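Local coordinates for protein endoglucanase (Humicola insolens, PDB 1DYS) that hydrolyses internal beta-1,4-glucosidic linkages of cellulose as a family 6 endoglucanase, contributing to the breakdown of plant biomass, at residues Asp90-Cys93 against Ser98-Glu101; Tyr86-Arg91 against Asn110-Glu115. All coordinates share one frame; numbering follows the deposited sequence.

Contact 1: residues Asp90-Cys93 against Ser98-Glu101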
loop_
_atom_site.group_PDB
_atom_site.type_symbol
_atom_site.label_atom_id
_atom_site.label_comp_id
_atom_site.label_asym_id
_atom_site.label_seq_id
_atom_site.Cartn_x
_atom_site.Cartn_y
_atom_site.Cartn_z
ATOM N N ASP A 90 11.271 6.562 5.157
ATOM C CA ASP A 90 10.560 7.826 5.041
ATOM C C ASP A 90 10.430 8.267 3.580
ATOM O O ASP A 90 10.546 9.452 3.207
ATOM C CB ASP A 90 11.249 8.943 5.846
ATOM C CG ASP A 90 11.057 8.748 7.344
ATOM O OD1 ASP A 90 10.492 7.697 7.725
ATOM O OD2 ASP A 90 11.490 9.641 8.115
ATOM N N ARG A 91 10.233 7.264 2.741
ATOM C CA ARG A 91 10.047 7.378 1.299
ATOM C C ARG A 91 9.052 8.459 0.914
ATOM O O ARG A 91 8.051 8.655 1.604
ATOM C CB ARG A 91 9.473 6.030 0.811
ATOM C CG ARG A 91 9.825 5.712 -0.645
ATOM C CD ARG A 91 9.554 4.248 -0.963
ATOM N NE ARG A 91 8.099 3.959 -1.010
ATOM C CZ ARG A 91 7.673 2.737 -1.328
ATOM N NH1 ARG A 91 8.445 1.690 -1.625
ATOM N NH2 ARG A 91 6.325 2.562 -1.323
ATOM N N ASP A 92 9.396 9.257 -0.133
ATOM C CA ASP A 92 8.532 10.345 -0.573
ATOM C C ASP A 92 8.174 11.266 0.595
ATOM O O ASP A 92 7.018 11.564 0.872
ATOM C CB ASP A 92 7.244 9.820 -1.211
ATOM C CG ASP A 92 7.538 8.999 -2.452
ATOM O OD1 ASP A 92 8.009 9.639 -3.421
ATOM O OD2 ASP A 92 7.346 7.760 -2.522
ATOM N N CYS A 93 9.243 11.837 1.197
ATOM C CA CYS A 93 9.018 12.543 2.468
ATOM C C CYS A 93 8.094 13.724 2.372
ATOM O O CYS A 93 7.445 14.172 3.339
ATOM C CB CYS A 93 10.369 12.910 3.109
ATOM S SG CYS A 93 11.308 14.148 2.197
ATOM N N SER A 98 6.497 8.114 5.481
ATOM C CA SER A 98 6.951 7.191 4.422
ATOM C C SER A 98 5.765 6.653 3.609
ATOM O O SER A 98 4.773 6.238 4.162
ATOM C CB SER A 98 7.642 5.981 5.050
ATOM O OG SER A 98 8.197 5.142 4.052
ATOM N N SER A 99 5.980 6.572 2.287
ATOM C CA SER A 99 5.002 5.940 1.416
ATOM C C SER A 99 5.290 4.426 1.363
ATOM O O SER A 99 4.500 3.744 0.702
ATOM C CB SER A 99 5.117 6.487 -0.012
ATOM O OG SER A 99 6.412 6.298 -0.520
ATOM N N GLY A 100 6.362 3.971 1.995
ATOM C CA GLY A 100 6.741 2.548 2.023
ATOM C C GLY A 100 6.702 2.026 3.461
ATOM O O GLY A 100 6.311 2.670 4.445
ATOM N N GLU A 101 7.210 0.805 3.610
ATOM C CA GLU A 101 7.169 0.106 4.884
ATOM C C GLU A 101 8.230 0.535 5.882
ATOM O O GLU A 101 8.035 0.221 7.083
ATOM C CB GLU A 101 7.257 -1.416 4.622
ATOM C CG GLU A 101 8.676 -1.764 4.122
ATOM C CD GLU A 101 8.668 -3.114 3.431
ATOM O OE1 GLU A 101 7.649 -3.840 3.417
ATOM O OE2 GLU A 101 9.738 -3.442 2.878
HETATM O O HOH W 1 7.747 7.697 8.053
#

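Contact 2: residues Tyr86-Arg91 against Asn110-Glu115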
loop_
_atom_site.group_PDB
_atom_site.type_symbol
_atom_site.label_atom_id
_atom_site.label_comp_id
_atom_site.label_asym_id
_atom_site.label_seq_id
_atom_site.Cartn_x
_atom_site.Cartn_y
_atom_site.Cartn_z
ATOM N N TYR A 86 13.492 0.688 -4.651
ATOM C CA TYR A 86 12.602 1.725 -4.127
ATOM C C TYR A 86 12.016 1.356 -2.771
ATOM O O TYR A 86 10.884 0.892 -2.729
ATOM C CB TYR A 86 11.483 1.961 -5.163
ATOM C CG TYR A 86 10.414 2.962 -4.896
ATOM C CD1 TYR A 86 10.681 4.274 -4.519
ATOM C CD2 TYR A 86 9.056 2.627 -5.018
ATOM C CE1 TYR A 86 9.688 5.231 -4.313
ATOM C CE2 TYR A 86 8.054 3.540 -4.796
ATOM C CZ TYR A 86 8.366 4.843 -4.440
ATOM O OH TYR A 86 7.338 5.740 -4.227
ATOM N N ASN A 87 12.815 1.536 -1.726
ATOM C CA ASN A 87 12.260 1.264 -0.368
ATOM C C ASN A 87 12.898 2.154 0.669
ATOM O O ASN A 87 13.061 1.770 1.859
ATOM C CB ASN A 87 12.434 -0.220 -0.072
ATOM C CG ASN A 87 11.478 -0.685 1.034
ATOM O OD1 ASN A 87 10.485 -0.030 1.346
ATOM N ND2 ASN A 87 11.794 -1.826 1.619
ATOM N N LEU A 88 13.225 3.393 0.299
ATOM C CA LEU A 88 13.874 4.299 1.255
ATOM C C LEU A 88 13.067 4.522 2.507
ATOM O O LEU A 88 11.829 4.619 2.543
ATOM C CB LEU A 88 13.983 5.679 0.536
ATOM C CG LEU A 88 15.031 6.665 1.055
ATOM C CD1 LEU A 88 16.433 6.102 0.857
ATOM C CD2 LEU A 88 14.870 8.002 0.329
ATOM N N PRO A 89 13.754 4.594 3.636
ATOM C CA PRO A 89 13.057 4.934 4.872
ATOM C C PRO A 89 12.507 6.343 4.729
ATOM O O PRO A 89 13.127 7.268 4.152
ATOM C CB PRO A 89 14.097 4.865 6.009
ATOM C CG PRO A 89 15.206 4.129 5.342
ATOM C CD PRO A 89 15.179 4.390 3.840
ATOM N N ASP A 90 11.271 6.562 5.157
ATOM C CA ASP A 90 10.560 7.826 5.041
ATOM C C ASP A 90 10.430 8.267 3.580
ATOM O O ASP A 90 10.546 9.452 3.207
ATOM C CB ASP A 90 11.249 8.943 5.846
ATOM C CG ASP A 90 11.057 8.748 7.344
ATOM O OD1 ASP A 90 10.492 7.697 7.725
ATOM O OD2 ASP A 90 11.490 9.641 8.115
ATOM N N ARG A 91 10.233 7.264 2.741
ATOM C CA ARG A 91 10.047 7.378 1.299
ATOM C C ARG A 91 9.052 8.459 0.914
ATOM O O ARG A 91 8.051 8.655 1.604
ATOM C CB ARG A 91 9.473 6.030 0.811
ATOM C CG ARG A 91 9.825 5.712 -0.645
ATOM C CD ARG A 91 9.554 4.248 -0.963
ATOM N NE ARG A 91 8.099 3.959 -1.010
ATOM C CZ ARG A 91 7.673 2.737 -1.328
ATOM N NH1 ARG A 91 8.445 1.690 -1.625
ATOM N NH2 ARG A 91 6.325 2.562 -1.323
ATOM N N ASN A 110 18.655 1.050 9.505
ATOM C CA ASN A 110 19.262 -0.264 9.632
ATOM C C ASN A 110 18.519 -1.339 8.840
ATOM O O ASN A 110 19.181 -2.162 8.207
ATOM C CB ASN A 110 19.345 -0.704 11.108
ATOM C CG ASN A 110 20.501 -0.002 11.795
ATOM O OD1 ASN A 110 20.427 0.415 12.965
ATOM N ND2 ASN A 110 21.598 0.141 11.062
ATOM N N ARG A 111 17.193 -1.339 8.846
ATOM C CA ARG A 111 16.361 -2.321 8.148
ATOM C C ARG A 111 16.557 -2.191 6.615
ATOM O O ARG A 111 16.653 -3.196 5.915
ATOM C CB ARG A 111 14.896 -2.197 8.518
ATOM C CG ARG A 111 14.541 -2.355 9.999
ATOM C CD ARG A 111 13.055 -2.081 10.243
ATOM N NE ARG A 111 12.716 -2.548 11.608
ATOM C CZ ARG A 111 11.518 -2.323 12.160
ATOM N NH1 ARG A 111 10.534 -1.700 11.520
ATOM N NH2 ARG A 111 11.322 -2.778 13.398
ATOM N N TYR A 112 16.655 -0.939 6.160
ATOM C CA TYR A 112 16.951 -0.699 4.743
ATOM C C TYR A 112 18.303 -1.291 4.354
ATOM O O TYR A 112 18.404 -1.972 3.330
ATOM C CB TYR A 112 17.010 0.776 4.439
ATOM C CG TYR A 112 17.197 1.213 3.007
ATOM C CD1 TYR A 112 16.172 1.145 2.078
ATOM C CD2 TYR A 112 18.413 1.741 2.623
ATOM C CE1 TYR A 112 16.393 1.604 0.776
ATOM C CE2 TYR A 112 18.623 2.209 1.328
ATOM C CZ TYR A 112 17.586 2.139 0.413
ATOM O OH TYR A 112 17.820 2.605 -0.863
ATOM N N LYS A 113 19.341 -1.038 5.175
ATOM C CA LYS A 113 20.601 -1.710 4.793
ATOM C C LYS A 113 20.548 -3.228 4.852
ATOM O O LYS A 113 20.973 -3.915 3.905
ATOM C CB LYS A 113 21.728 -1.262 5.739
ATOM C CG LYS A 113 21.897 0.237 5.739
ATOM C CD LYS A 113 23.036 0.621 6.712
ATOM C CE LYS A 113 23.412 2.079 6.464
ATOM N NZ LYS A 113 24.184 2.631 7.607
ATOM N N ASN A 114 20.148 -3.786 6.000
ATOM C CA ASN A 114 20.285 -5.211 6.245
ATOM C C ASN A 114 19.182 -6.078 5.692
ATOM O O ASN A 114 19.495 -7.215 5.298
ATOM C CB ASN A 114 20.401 -5.413 7.787
ATOM C CG ASN A 114 21.595 -4.596 8.288
ATOM O OD1 ASN A 114 22.660 -4.603 7.685
ATOM N ND2 ASN A 114 21.447 -3.850 9.373
ATOM N N GLU A 115 17.959 -5.605 5.622
ATOM C CA GLU A 115 16.861 -6.433 5.149
ATOM C C GLU A 115 16.465 -6.121 3.696
ATOM O O GLU A 115 15.712 -6.963 3.182
ATOM C CB GLU A 115 15.634 -6.235 6.060
ATOM C CG GLU A 115 15.812 -6.801 7.463
ATOM C CD GLU A 115 14.545 -6.694 8.300
ATOM O OE1 GLU A 115 13.495 -7.289 7.960
ATOM O OE2 GLU A 115 14.547 -5.950 9.295
#

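Contact 1: residues Asp90-Cys93 against Ser98-Glu101
At the active site of this family 6 cellulase, Arg91 and Asp92 close on Ser99 across a short loop. Asp92 is probably a proton donor, and its side chain lies about 4 Å from that of Asp139, probably the other one. Ser99 gives its hydroxyl proton to Asp92, with Ser99 OG 2.6 Å from Asp92 OD2, and reaches that oxygen on its anti lone pair; Tyr86 OH is hydrogen-bonded to the same oxygen. In turn Ser99 OG accepts from Arg91 NE at 2.9 Å in a nearly straight bond (169°), in the guanidinium plane. Arg91 NH2 adds a second bond, 3.0 Å to Ser99 O, tilted from that plane. The arginine thus grips Ser99 side-on, and Gly100 CA lies over one guanidinium face. Arg91 NH1 turns to Tyr86 O and Ser54 O, and the guanidinium makes a cation-pi contact with Tyr86. A bend at chi3 (71°) turns NE back onto the serine. Ser99 N also donates to Arg91 O at 3.0 Å. Ser98 OG, also bonded to Leu102 O, accepts from Gly100 N in an ST turn and weakly from Arg91 N. An alanine in place of Arg91 would probably leave Ser99 OG without its N-H donor and Ser99 O without NH2, with Asp92 OD2 alone of the two side chains still holding the hydroxyl. One water bridges Asp90 OD1, which also binds Leu104 N, and Ser98 N.

Contact 2: residues Tyr86-Arg91 against Asn110-Glu115
Tyr112, on helix 108-126, presses its ring against Asn87, Leu88 and Pro89 in the loop that follows strand 79-85. All four of these residues are buried. The ring reaches the loop because CG is anti to the backbone N (chi1 -175°). Pro89 packs over one ring face. Its CD lies 4.1 Å from the centroid of the Tyr112 ring and 24° off the ring normal, a CH-pi contact offset toward the rim. Pro89 CG continues the packing onto Tyr112 CB at 3.9 Å, and the two side chains meet at about a right angle. The closest approach is made by backbone: Asn87 O comes within 3.2 Å of Tyr112 CD1, at a slant to the ring. Leu88 makes a looser touch near the phenol end, where its CD1 is 4.2 Å from Tyr112 CZ. Leu88 also begins a type II beta turn that ends at Arg91.

The rest of the helical segment is different. Asn110 and Asn114 are exposed and make no contact with 86-91. Lys113 also stays clear of the loop and pairs with Glu161 in a salt bridge. Arg111 and Glu115 face the second subunit instead: Glu115 forms a salt bridge with Arg60 of the second subunit, and Arg111 packs on Phe57 of that subunit. The contact therefore rests on one aromatic side chain.

Its polar end is satisfied by a third part of the chain. The contact between the two segments is van der Waals and CH-pi, with a backbone carbonyl as its closest atom. Glu137 OE2 is hydrogen-bonded to both Tyr112 OH and Asn87 N, and this shared carboxylate probably helps fix how the ring sits against the loop.

In the fold
The chain leaves strand 79-85 of the parallel sheet and enters residues 86-91, the first side of contact 2. Asp90 and Arg91 belong to both contacts. Contact 1 closes first, when the chain returns at 98-101 after a short excursion from 90-93. Contact 2 closes later, at 110-115 on helix 108-126, and its wider loop encloses the return at 98-101. The two also meet directly: Tyr86 OH lies 2.6 Å from Asp92 OD2, and Asn87 ND2 lies 2.9 Å from Glu101 OE2, both probable hydrogen bonds. Together they join the strand's exit, the active-site loop and the following helix. Both also touch the second subunit.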